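Local structure of protein GLB-12 (Caenorhabditis elegans, 4BJA) at residues Q118-T123 with S201-S206; L30-K35 with K193-T198; L39-W44 with F99-T104. The protein binds heme b in a globin fold, probably also oxygen, and appears to act in redox signalling needed for reproduction. The protein carries 1 engineered substitution. All coordinates share one frame; numbering follows the deposited sequence. Where two conformers were deposited one is given.

Interaction 1: residues Q118-T123 with S201-S206; sequences QLVRKT and SQMTDS. With HEM (protoporphyrin IX containing Fe), chain B; SO4 (sulfate ion), chain C.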
# COMPACT_ATOMS: atom_id res chain seq x y z
N GLN A 118 8.65 -6.10 -6.22
CA GLN A 118 8.93 -5.87 -7.64
C GLN A 118 8.12 -6.81 -8.55
O GLN A 118 7.63 -6.39 -9.61
CB GLN A 118 10.41 -6.09 -7.95
CG GLN A 118 11.32 -4.94 -7.44
CD GLN A 118 12.80 -5.30 -7.56
OE1 GLN A 118 13.15 -6.48 -7.67
NE2 GLN A 118 13.65 -4.30 -7.54
N LEU A 119 8.03 -8.08 -8.15
CA LEU A 119 7.24 -9.10 -8.90
C LEU A 119 5.80 -8.65 -9.02
O LEU A 119 5.21 -8.68 -10.13
CB LEU A 119 7.35 -10.47 -8.21
CG LEU A 119 6.43 -11.57 -8.83
CD1 LEU A 119 6.76 -11.85 -10.29
CD2 LEU A 119 6.51 -12.85 -8.03
N VAL A 120 5.23 -8.19 -7.92
CA VAL A 120 3.79 -7.83 -7.97
C VAL A 120 3.57 -6.60 -8.86
O VAL A 120 2.68 -6.59 -9.71
CB VAL A 120 3.24 -7.63 -6.56
CG1 VAL A 120 1.78 -7.14 -6.63
CG2 VAL A 120 3.37 -8.89 -5.71
N ARG A 121 4.41 -5.58 -8.72
CA ARG A 121 4.22 -4.39 -9.53
C ARG A 121 4.52 -4.66 -11.01
O ARG A 121 3.82 -4.13 -11.87
CB ARG A 121 5.02 -3.23 -8.94
CG ARG A 121 4.44 -2.84 -7.57
CD ARG A 121 4.80 -1.48 -7.10
NE ARG A 121 4.33 -0.39 -7.94
CZ ARG A 121 3.35 0.46 -7.65
NH1 ARG A 121 2.60 0.36 -6.54
NH2 ARG A 121 3.10 1.44 -8.50
N LYS A 122 5.50 -5.51 -11.32
CA LYS A 122 5.86 -5.83 -12.70
C LYS A 122 4.70 -6.56 -13.35
O LYS A 122 4.41 -6.37 -14.56
CB LYS A 122 7.11 -6.73 -12.76
CG LYS A 122 7.45 -7.09 -14.20
CD LYS A 122 8.79 -7.79 -14.34
CE LYS A 122 9.09 -8.06 -15.85
NZ LYS A 122 10.42 -8.65 -16.05
N THR A 123 4.07 -7.42 -12.56
CA THR A 123 2.93 -8.23 -13.07
C THR A 123 1.76 -7.30 -13.33
O THR A 123 1.09 -7.40 -14.37
CB THR A 123 2.61 -9.36 -12.09
OG1 THR A 123 3.79 -10.16 -11.91
CG2 THR A 123 1.48 -10.29 -12.57
N SER A 201 -3.98 -4.50 -4.17
CA SER A 201 -3.71 -3.06 -4.21
C SER A 201 -2.48 -2.75 -5.09
O SER A 201 -2.51 -1.79 -5.86
CB SER A 201 -3.55 -2.50 -2.82
OG SER A 201 -2.35 -2.95 -2.28
N GLN A 202 -1.42 -3.57 -4.99
CA GLN A 202 -0.20 -3.25 -5.75
C GLN A 202 -0.34 -3.57 -7.23
O GLN A 202 0.19 -2.83 -8.07
CB GLN A 202 0.99 -3.97 -5.12
CG GLN A 202 1.21 -3.46 -3.70
CD GLN A 202 1.36 -1.93 -3.68
OE1 GLN A 202 2.33 -1.40 -4.22
NE2 GLN A 202 0.37 -1.22 -3.12
N MET A 203 -1.10 -4.62 -7.56
CA MET A 203 -1.36 -4.84 -8.98
C MET A 203 -2.26 -3.76 -9.53
O MET A 203 -2.02 -3.29 -10.64
CB MET A 203 -1.93 -6.22 -9.25
CG MET A 203 -0.91 -7.30 -9.01
SD MET A 203 -1.70 -8.88 -9.27
CE MET A 203 -1.78 -8.89 -11.05
N THR A 204 -3.25 -3.34 -8.76
CA THR A 204 -4.14 -2.31 -9.22
C THR A 204 -3.39 -0.99 -9.46
O THR A 204 -3.59 -0.34 -10.50
CB THR A 204 -5.28 -2.11 -8.20
OG1 THR A 204 -6.05 -3.32 -8.15
CG2 THR A 204 -6.15 -0.91 -8.56
N ASP A 205 -2.53 -0.62 -8.50
CA ASP A 205 -1.85 0.67 -8.59
C ASP A 205 -0.83 0.69 -9.69
O ASP A 205 -0.75 1.67 -10.44
CB ASP A 205 -1.25 1.06 -7.23
CG ASP A 205 -2.29 1.63 -6.27
OD1 ASP A 205 -3.48 1.82 -6.64
OD2 ASP A 205 -1.91 1.94 -5.11
N SER A 206 -0.08 -0.41 -9.84
CA SER A 206 0.92 -0.46 -10.87
C SER A 206 0.28 -0.49 -12.27
O SER A 206 0.73 0.20 -13.23
CB SER A 206 1.86 -1.63 -10.63
OG SER A 206 1.18 -2.89 -10.63
CHA HEM B . -0.59 -13.11 -17.86
CHB HEM B . -0.89 -13.30 -13.03
CHC HEM B . -5.30 -11.39 -13.22
CHD HEM B . -5.30 -11.94 -18.00
C1A HEM B . -0.29 -13.26 -16.55
C2A HEM B . 1.01 -13.65 -16.03
C3A HEM B . 0.89 -13.70 -14.69
C4A HEM B . -0.47 -13.35 -14.34
CMA HEM B . 1.97 -14.07 -13.63
CAA HEM B . 2.27 -13.92 -16.91
CBA HEM B . 3.40 -12.93 -16.59
CGA HEM B . 2.91 -11.59 -16.91
O1A HEM B . 2.36 -11.41 -18.03
O2A HEM B . 3.04 -10.73 -16.00
C1B HEM B . -2.09 -12.74 -12.70
C2B HEM B . -2.50 -12.40 -11.34
C3B HEM B . -3.69 -11.87 -11.40
C4B HEM B . -4.10 -11.86 -12.78
CMB HEM B . -1.65 -12.61 -10.08
CAB HEM B . -4.47 -11.34 -10.17
CBB HEM B . -5.78 -11.22 -10.23
C1C HEM B . -5.67 -11.35 -14.52
C2C HEM B . -6.95 -10.89 -15.01
C3C HEM B . -6.95 -11.03 -16.32
C4C HEM B . -5.70 -11.63 -16.72
CMC HEM B . -8.07 -10.30 -14.11
CAC HEM B . -8.14 -10.65 -17.23
CBC HEM B . -7.86 -10.35 -18.49
C1D HEM B . -4.08 -12.37 -18.38
C2D HEM B . -3.75 -12.84 -19.69
C3D HEM B . -2.29 -13.19 -19.64
C4D HEM B . -1.87 -12.90 -18.30
CMD HEM B . -4.66 -12.96 -20.93
CAD HEM B . -1.44 -13.77 -20.79
CBD HEM B . -1.31 -15.27 -20.51
CGD HEM B . -2.60 -16.08 -20.67
O1D HEM B . -3.54 -15.66 -21.37
O2D HEM B . -2.66 -17.17 -20.08
NA HEM B . -1.19 -13.10 -15.49
NB HEM B . -3.10 -12.39 -13.59
NC HEM B . -4.94 -11.79 -15.60
ND HEM B . -2.94 -12.44 -17.57
FE HEM B . -3.03 -12.45 -15.58
S SO4 C . 6.00 1.03 -10.55
O1 SO4 C . 5.15 2.19 -10.30
O2 SO4 C . 5.12 -0.07 -10.92
O3 SO4 C . 6.93 1.32 -11.63
O4 SO4 C . 6.78 0.65 -9.36

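Interaction 2: residues L30-K35 with K193-T198; sequences LALNKK and KKFLNT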
# COMPACT_ATOMS: atom_id res chain seq x y z
N LEU A 30 5.15 -3.85 5.52
CA LEU A 30 4.32 -3.15 6.51
C LEU A 30 3.09 -3.92 6.98
O LEU A 30 2.74 -3.89 8.18
CB LEU A 30 3.89 -1.79 5.93
CG LEU A 30 5.06 -0.90 5.49
CD1 LEU A 30 4.49 0.40 4.96
CD2 LEU A 30 6.08 -0.65 6.62
N ALA A 31 2.47 -4.65 6.07
CA ALA A 31 1.24 -5.41 6.37
C ALA A 31 1.54 -6.77 6.96
O ALA A 31 0.65 -7.38 7.60
CB ALA A 31 0.39 -5.54 5.10
N LEU A 32 2.75 -7.27 6.73
CA LEU A 32 3.10 -8.63 7.12
C LEU A 32 4.37 -8.47 7.90
O LEU A 32 5.16 -7.58 7.59
CB LEU A 32 3.35 -9.46 5.86
CG LEU A 32 2.12 -9.56 4.95
CD1 LEU A 32 2.60 -10.06 3.56
CD2 LEU A 32 1.02 -10.47 5.61
N ASN A 33 4.50 -9.20 8.98
CA ASN A 33 5.75 -9.25 9.68
C ASN A 33 6.43 -10.58 9.34
O ASN A 33 5.95 -11.35 8.49
CB ASN A 33 5.50 -9.01 11.19
CG ASN A 33 4.69 -10.11 11.87
OD1 ASN A 33 4.60 -11.25 11.41
ND2 ASN A 33 4.11 -9.77 13.02
N LYS A 34 7.60 -10.83 9.92
CA LYS A 34 8.32 -12.05 9.59
C LYS A 34 7.52 -13.33 9.88
O LYS A 34 7.47 -14.26 9.05
CB LYS A 34 9.67 -12.05 10.35
CG LYS A 34 10.19 -13.42 10.60
CD LYS A 34 10.71 -13.96 9.33
CE LYS A 34 11.74 -15.06 9.49
NZ LYS A 34 12.37 -15.20 8.14
N LYS A 35 6.90 -13.39 11.05
CA LYS A 35 6.08 -14.55 11.41
C LYS A 35 4.91 -14.76 10.44
O LYS A 35 4.59 -15.91 10.06
CB LYS A 35 5.56 -14.42 12.83
CG LYS A 35 6.69 -14.49 13.88
CD LYS A 35 6.44 -15.50 14.99
CE LYS A 35 7.76 -15.95 15.64
NZ LYS A 35 8.62 -14.77 15.99
N LYS A 193 -5.67 -12.91 4.16
CA LYS A 193 -6.42 -11.72 3.71
C LYS A 193 -5.52 -10.49 3.56
O LYS A 193 -5.64 -9.78 2.58
CB LYS A 193 -7.64 -11.42 4.58
CG LYS A 193 -8.75 -12.47 4.37
CD LYS A 193 -9.97 -12.15 5.23
CE LYS A 193 -11.07 -13.18 5.04
NZ LYS A 193 -12.20 -13.00 6.07
N LYS A 194 -4.63 -10.24 4.54
CA LYS A 194 -3.72 -9.08 4.39
C LYS A 194 -2.84 -9.22 3.18
O LYS A 194 -2.67 -8.26 2.42
CB LYS A 194 -2.87 -8.89 5.64
CG LYS A 194 -3.72 -8.41 6.81
CD LYS A 194 -2.80 -8.06 8.02
CE LYS A 194 -1.84 -9.19 8.43
NZ LYS A 194 -0.86 -8.76 9.53
N PHE A 195 -2.30 -10.43 2.98
CA PHE A 195 -1.44 -10.70 1.88
C PHE A 195 -2.18 -10.50 0.55
O PHE A 195 -1.72 -9.76 -0.35
CB PHE A 195 -0.88 -12.16 2.00
CG PHE A 195 -0.18 -12.65 0.77
CD1 PHE A 195 0.90 -11.95 0.21
CD2 PHE A 195 -0.62 -13.83 0.13
CE1 PHE A 195 1.56 -12.38 -0.95
CE2 PHE A 195 0.02 -14.26 -1.05
CZ PHE A 195 1.12 -13.55 -1.58
N LEU A 196 -3.31 -11.17 0.39
CA LEU A 196 -4.00 -11.15 -0.91
C LEU A 196 -4.55 -9.74 -1.21
O LEU A 196 -4.56 -9.30 -2.38
CB LEU A 196 -5.07 -12.22 -0.93
CG LEU A 196 -4.51 -13.65 -1.01
CD1 LEU A 196 -5.67 -14.60 -0.92
CD2 LEU A 196 -3.77 -13.89 -2.29
N ASN A 197 -5.01 -9.02 -0.18
CA ASN A 197 -5.42 -7.63 -0.37
C ASN A 197 -4.27 -6.71 -0.79
O ASN A 197 -4.46 -5.79 -1.58
CB ASN A 197 -6.15 -7.10 0.87
CG ASN A 197 -7.59 -7.65 0.91
OD1 ASN A 197 -8.28 -7.60 -0.10
ND2 ASN A 197 -8.03 -8.14 2.03
N THR A 198 -3.09 -6.99 -0.28
CA THR A 198 -1.91 -6.22 -0.69
C THR A 198 -1.54 -6.57 -2.15
O THR A 198 -1.13 -5.69 -2.90
CB THR A 198 -0.71 -6.46 0.26
OG1 THR A 198 -1.14 -6.10 1.59
CG2 THR A 198 0.47 -5.60 -0.12

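Interaction 3: residues L39-W44 with F99-T104; sequences LLRETW and FMEQLT. With HEM (protoporphyrin IX containing Fe), chain B.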
# COMPACT_ATOMS: atom_id res chain seq x y z
N LEU A 39 4.29 -17.97 7.97
CA LEU A 39 2.97 -18.65 7.92
C LEU A 39 2.48 -18.75 6.47
O LEU A 39 1.99 -19.83 6.06
CB LEU A 39 1.97 -17.90 8.82
CG LEU A 39 0.51 -18.38 8.79
CD1 LEU A 39 -0.16 -17.76 9.94
CD2 LEU A 39 -0.28 -17.96 7.49
N LEU A 40 2.62 -17.67 5.69
CA LEU A 40 2.14 -17.70 4.29
C LEU A 40 2.83 -18.81 3.55
O LEU A 40 2.17 -19.60 2.87
CB LEU A 40 2.42 -16.40 3.55
CG LEU A 40 1.67 -15.17 3.88
CD1 LEU A 40 2.29 -14.05 3.06
CD2 LEU A 40 0.23 -15.37 3.41
N ARG A 41 4.17 -18.88 3.67
CA ARG A 41 4.89 -19.92 3.00
C ARG A 41 4.54 -21.32 3.51
O ARG A 41 4.31 -22.23 2.69
CB ARG A 41 6.41 -19.67 3.05
CG ARG A 41 7.17 -20.65 2.18
CD ARG A 41 6.77 -20.61 0.74
NE ARG A 41 7.60 -21.55 -0.04
CZ ARG A 41 7.29 -21.96 -1.27
NH1 ARG A 41 6.18 -21.50 -1.86
NH2 ARG A 41 8.11 -22.81 -1.91
N GLU A 42 4.50 -21.52 4.82
CA GLU A 42 4.28 -22.88 5.38
C GLU A 42 2.87 -23.36 5.05
O GLU A 42 2.70 -24.51 4.66
CB GLU A 42 4.52 -22.90 6.87
CG GLU A 42 5.99 -22.70 7.25
CD GLU A 42 6.30 -23.06 8.70
OE1 GLU A 42 5.41 -22.91 9.56
OE2 GLU A 42 7.45 -23.46 8.99
N THR A 43 1.87 -22.48 5.19
CA THR A 43 0.50 -22.87 4.83
C THR A 43 0.34 -23.20 3.33
O THR A 43 -0.36 -24.14 2.98
CB THR A 43 -0.56 -21.89 5.30
OG1 THR A 43 -0.23 -20.59 4.81
CG2 THR A 43 -0.61 -21.86 6.84
N TRP A 44 0.96 -22.42 2.44
CA TRP A 44 0.92 -22.71 1.03
C TRP A 44 1.59 -24.06 0.74
O TRP A 44 1.09 -24.85 -0.08
CB TRP A 44 1.61 -21.59 0.27
CG TRP A 44 1.77 -21.84 -1.22
CD1 TRP A 44 2.89 -22.29 -1.87
CD2 TRP A 44 0.79 -21.60 -2.24
NE1 TRP A 44 2.66 -22.36 -3.22
CE2 TRP A 44 1.37 -21.96 -3.48
CE3 TRP A 44 -0.55 -21.13 -2.22
CZ2 TRP A 44 0.69 -21.82 -4.72
CZ3 TRP A 44 -1.22 -21.03 -3.44
CH2 TRP A 44 -0.60 -21.35 -4.67
N PHE A 99 3.42 -17.57 -9.99
CA PHE A 99 3.51 -16.25 -9.33
C PHE A 99 3.31 -16.39 -7.84
O PHE A 99 4.07 -15.79 -7.07
CB PHE A 99 2.43 -15.35 -9.96
CG PHE A 99 2.15 -14.07 -9.22
CD1 PHE A 99 1.19 -14.01 -8.21
CD2 PHE A 99 2.78 -12.89 -9.63
CE1 PHE A 99 0.90 -12.80 -7.58
CE2 PHE A 99 2.47 -11.68 -9.02
CZ PHE A 99 1.55 -11.63 -7.98
N MET A 100 2.30 -17.16 -7.40
CA MET A 100 2.08 -17.38 -5.97
C MET A 100 3.20 -18.20 -5.31
O MET A 100 3.57 -17.96 -4.17
CB MET A 100 0.70 -18.02 -5.73
CG MET A 100 -0.44 -17.05 -6.09
SD MET A 100 -0.46 -15.66 -4.94
CE MET A 100 0.12 -16.59 -3.51
N GLU A 101 3.72 -19.18 -6.04
CA GLU A 101 4.82 -20.02 -5.56
C GLU A 101 6.04 -19.12 -5.29
O GLU A 101 6.67 -19.18 -4.24
CB GLU A 101 5.18 -21.05 -6.63
CG GLU A 101 6.46 -21.84 -6.34
CD GLU A 101 6.43 -22.66 -5.03
OE1 GLU A 101 5.37 -22.87 -4.37
OE2 GLU A 101 7.52 -23.16 -4.66
N GLN A 102 6.35 -18.29 -6.26
CA GLN A 102 7.56 -17.44 -6.16
C GLN A 102 7.36 -16.39 -5.08
O GLN A 102 8.28 -16.09 -4.27
CB GLN A 102 7.73 -16.67 -7.45
CG GLN A 102 8.13 -17.36 -8.70
CD GLN A 102 8.19 -16.30 -9.81
OE1 GLN A 102 7.24 -16.13 -10.60
NE2 GLN A 102 9.26 -15.51 -9.80
N LEU A 103 6.18 -15.78 -5.10
CA LEU A 103 5.90 -14.67 -4.17
C LEU A 103 5.94 -15.19 -2.72
O LEU A 103 6.57 -14.57 -1.85
CB LEU A 103 4.53 -14.02 -4.53
CG LEU A 103 4.00 -12.87 -3.74
CD1 LEU A 103 5.09 -11.75 -3.57
CD2 LEU A 103 2.75 -12.36 -4.52
N THR A 104 5.31 -16.33 -2.44
CA THR A 104 5.29 -16.85 -1.06
C THR A 104 6.71 -17.28 -0.64
O THR A 104 7.10 -17.10 0.50
CB THR A 104 4.34 -18.00 -0.81
OG1 THR A 104 4.63 -19.09 -1.70
CG2 THR A 104 2.86 -17.55 -0.95
CHA HEM B . -0.59 -13.11 -17.86
CHB HEM B . -0.89 -13.30 -13.03
CHC HEM B . -5.30 -11.39 -13.22
CHD HEM B . -5.30 -11.94 -18.00
C1A HEM B . -0.29 -13.26 -16.55
C2A HEM B . 1.01 -13.65 -16.03
C3A HEM B . 0.89 -13.70 -14.69
C4A HEM B . -0.47 -13.35 -14.34
CMA HEM B . 1.97 -14.07 -13.63
CAA HEM B . 2.27 -13.92 -16.91
CBA HEM B . 3.40 -12.93 -16.59
CGA HEM B . 2.91 -11.59 -16.91
O1A HEM B . 2.36 -11.41 -18.03
O2A HEM B . 3.04 -10.73 -16.00
C1B HEM B . -2.09 -12.74 -12.70
C2B HEM B . -2.50 -12.40 -11.34
C3B HEM B . -3.69 -11.87 -11.40
C4B HEM B . -4.10 -11.86 -12.78
CMB HEM B . -1.65 -12.61 -10.08
CAB HEM B . -4.47 -11.34 -10.17
CBB HEM B . -5.78 -11.22 -10.23
C1C HEM B . -5.67 -11.35 -14.52
C2C HEM B . -6.95 -10.89 -15.01
C3C HEM B . -6.95 -11.03 -16.32
C4C HEM B . -5.70 -11.63 -16.72
CMC HEM B . -8.07 -10.30 -14.11
CAC HEM B . -8.14 -10.65 -17.23
CBC HEM B . -7.86 -10.35 -18.49
C1D HEM B . -4.08 -12.37 -18.38
C2D HEM B . -3.75 -12.84 -19.69
C3D HEM B . -2.29 -13.19 -19.64
C4D HEM B . -1.87 -12.90 -18.30
CMD HEM B . -4.66 -12.96 -20.93
CAD HEM B . -1.44 -13.77 -20.79
CBD HEM B . -1.31 -15.27 -20.51
CGD HEM B . -2.60 -16.08 -20.67
O1D HEM B . -3.54 -15.66 -21.37
O2D HEM B . -2.66 -17.17 -20.08
NA HEM B . -1.19 -13.10 -15.49
NB HEM B . -3.10 -12.39 -13.59
NC HEM B . -4.94 -11.79 -15.60
ND HEM B . -2.94 -12.44 -17.57
FE HEM B . -3.03 -12.45 -15.58

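Interaction 1: residues Q118-T123 with S201-S206
Arg121 makes the one hydrogen bond between the segments at this crossing of helices 113-126 and 185-214, whose local axes approach to 7.8 Å at -45°. Bent at chi3 (62°), it brings NH1 within 2.9 Å of Gln202 OE1, which lies in the guanidinium plane; NH1 stands above the amide plane. Trp117 NE1 bonds to that oxygen. NE and NH2 hold a sulfate, probably from the crystallisation liquor, with NH2 2.8 Å from its O1, while Ser206 CB lies over one guanidinium face, toward its rim. The small Ser206 suits the close backbones and turns its OG back onto Gln202 O at 2.7 Å. An alanine in place of Arg121 would remove the guanidinium and probably leave Gln202 OE1 less firmly held.

Apolar packing comes from Val120 CG1, which meets Met203 CG at 3.6 Å and touches Gln202 CB. The flexible Met203 bends at chi3 (75°), placing CE 3.6 Å from heme C3B and 3.9 Å from Thr123 CG2.

Arg121 and Arg125 share the sulfate, so their charge can probably accept an anion; Arg121 forms a long, weak ion pair with Asp205 of the second subunit. Thr123 O accepts from His127 ND1, likely making that axial ligand more electron-rich.

Interaction 2: residues L30-K35 with K193-T198
The chain passes through Leu32 and Asn33 before helix 34-46 begins, and here it runs beside helix 185-214, with CA of Ala31 6.5 Å from CA of Lys194. Lys194 makes the polar link. Its chain is extended at chi2 and bends at chi3 (-53°), so that NZ reaches Ala31 O at 2.8 Å, nearly along the C=O axis. The same bend lays CE beside that oxygen, 3.2 Å from it. A long, flexible lysine suits this place because NZ can serve two acceptors: it also forms a salt bridge with Asp36 OD2, in the first turn of the helix that follows.

Around this bond the contact is mainly apolar. Leu32 and Lys194 lie alongside and point opposite ways, with Leu32 CD2 4.2 Å from Lys194 CB, while the other branch, CD1, comes obliquely to Phe195 CD1. The Phe195 side chain also packs on helix 87-108. Ala31, with a methyl as its whole side chain, lets the backbone sit close to the helix; its CB lies 3.9 Å from Thr198 OG1. That hydroxyl is satisfied within its own helix, bonding to Lys194 O at 2.8 Å, an oxygen that also accepts from the backbone N of Thr198. Ala31 and Thr198 both also pack on Leu30 of the second subunit.

Asn33 takes the N-cap position, its OD1 accepting from the backbone N of Asp36. The contact thus sets the capped lead-in to helix 34-46, the A helix, against helix 185-214, the H helix, next to the A-to-H packing of the globin fold; it lies beside the dimer contact and away from the annotated heme ligands.

Interaction 3: residues L39-W44 with F99-T104
The indole of Trp44 has Thr104 OG1 over one face and Glu101 OE1 in its plane at the edge, where NE1 donates to that oxygen at 3.0 Å, nearly along the carboxylate C-O axis. Met100 CB makes an off-centre CH-pi contact with the six-membered ring, 4.2 Å from its centroid. The guanidinium of Arg41 receives its partners at the edge: NH2 bonds to Glu101 OE2 at 2.8 Å and NH1 to OE1 at 3.0 Å, an end-on, two-nitrogen salt bridge. Because the two planes stand 58° apart, both carboxylate oxygens are met from above their own plane. Phe99 turns to the heme instead, with the methyl CMB over one face of its ring, 3.6 Å from CE1.

The helices run more nearly antiparallel than parallel, at 137°, and they come closest at Arg41 and Thr104, whose CA atoms are 5.1 Å apart. Thr104 is short enough for that spot. Its chi1 of 57° tucks OG1 in over the backbone, flanked by N and C, giving its hydrogen to Met100 O and accepting from Arg41 NH1 at 2.9 Å. Arg41 reaches it by starting anti to the backbone N and bending at chi2.

This is the crossing of helices 34-46 and 87-108, the A and E helices of a globin. Its charges are closely matched: Glu101 OE1 is gripped by two donors and OE2 by a third, so the carboxylate is likely to stay ionised beside the buried arginine and to fix the rotation of the indole.

Read from the N terminus, the chain first opens interaction 2 at residues 30-35, whose partner at 193-198 closes the longest of the three loops. Interaction 3 opens and closes within that span, tying helix 34-46 to helix 87-108. Interaction 1 opens afterwards on helix 113-126 and closes at 201-206, beyond 193-198, so it crosses interaction 2. Phe195 joins interactions 2 and 3 by packing on Leu40, Met100 and Leu103; Leu103 then meets Val120, and Phe99 meets Thr123, linking interactions 3 and 1. Helix 185-214 thus serves two contacts. Interactions 1 and 3 both border the heme, while 1 and 2 reach the second subunit.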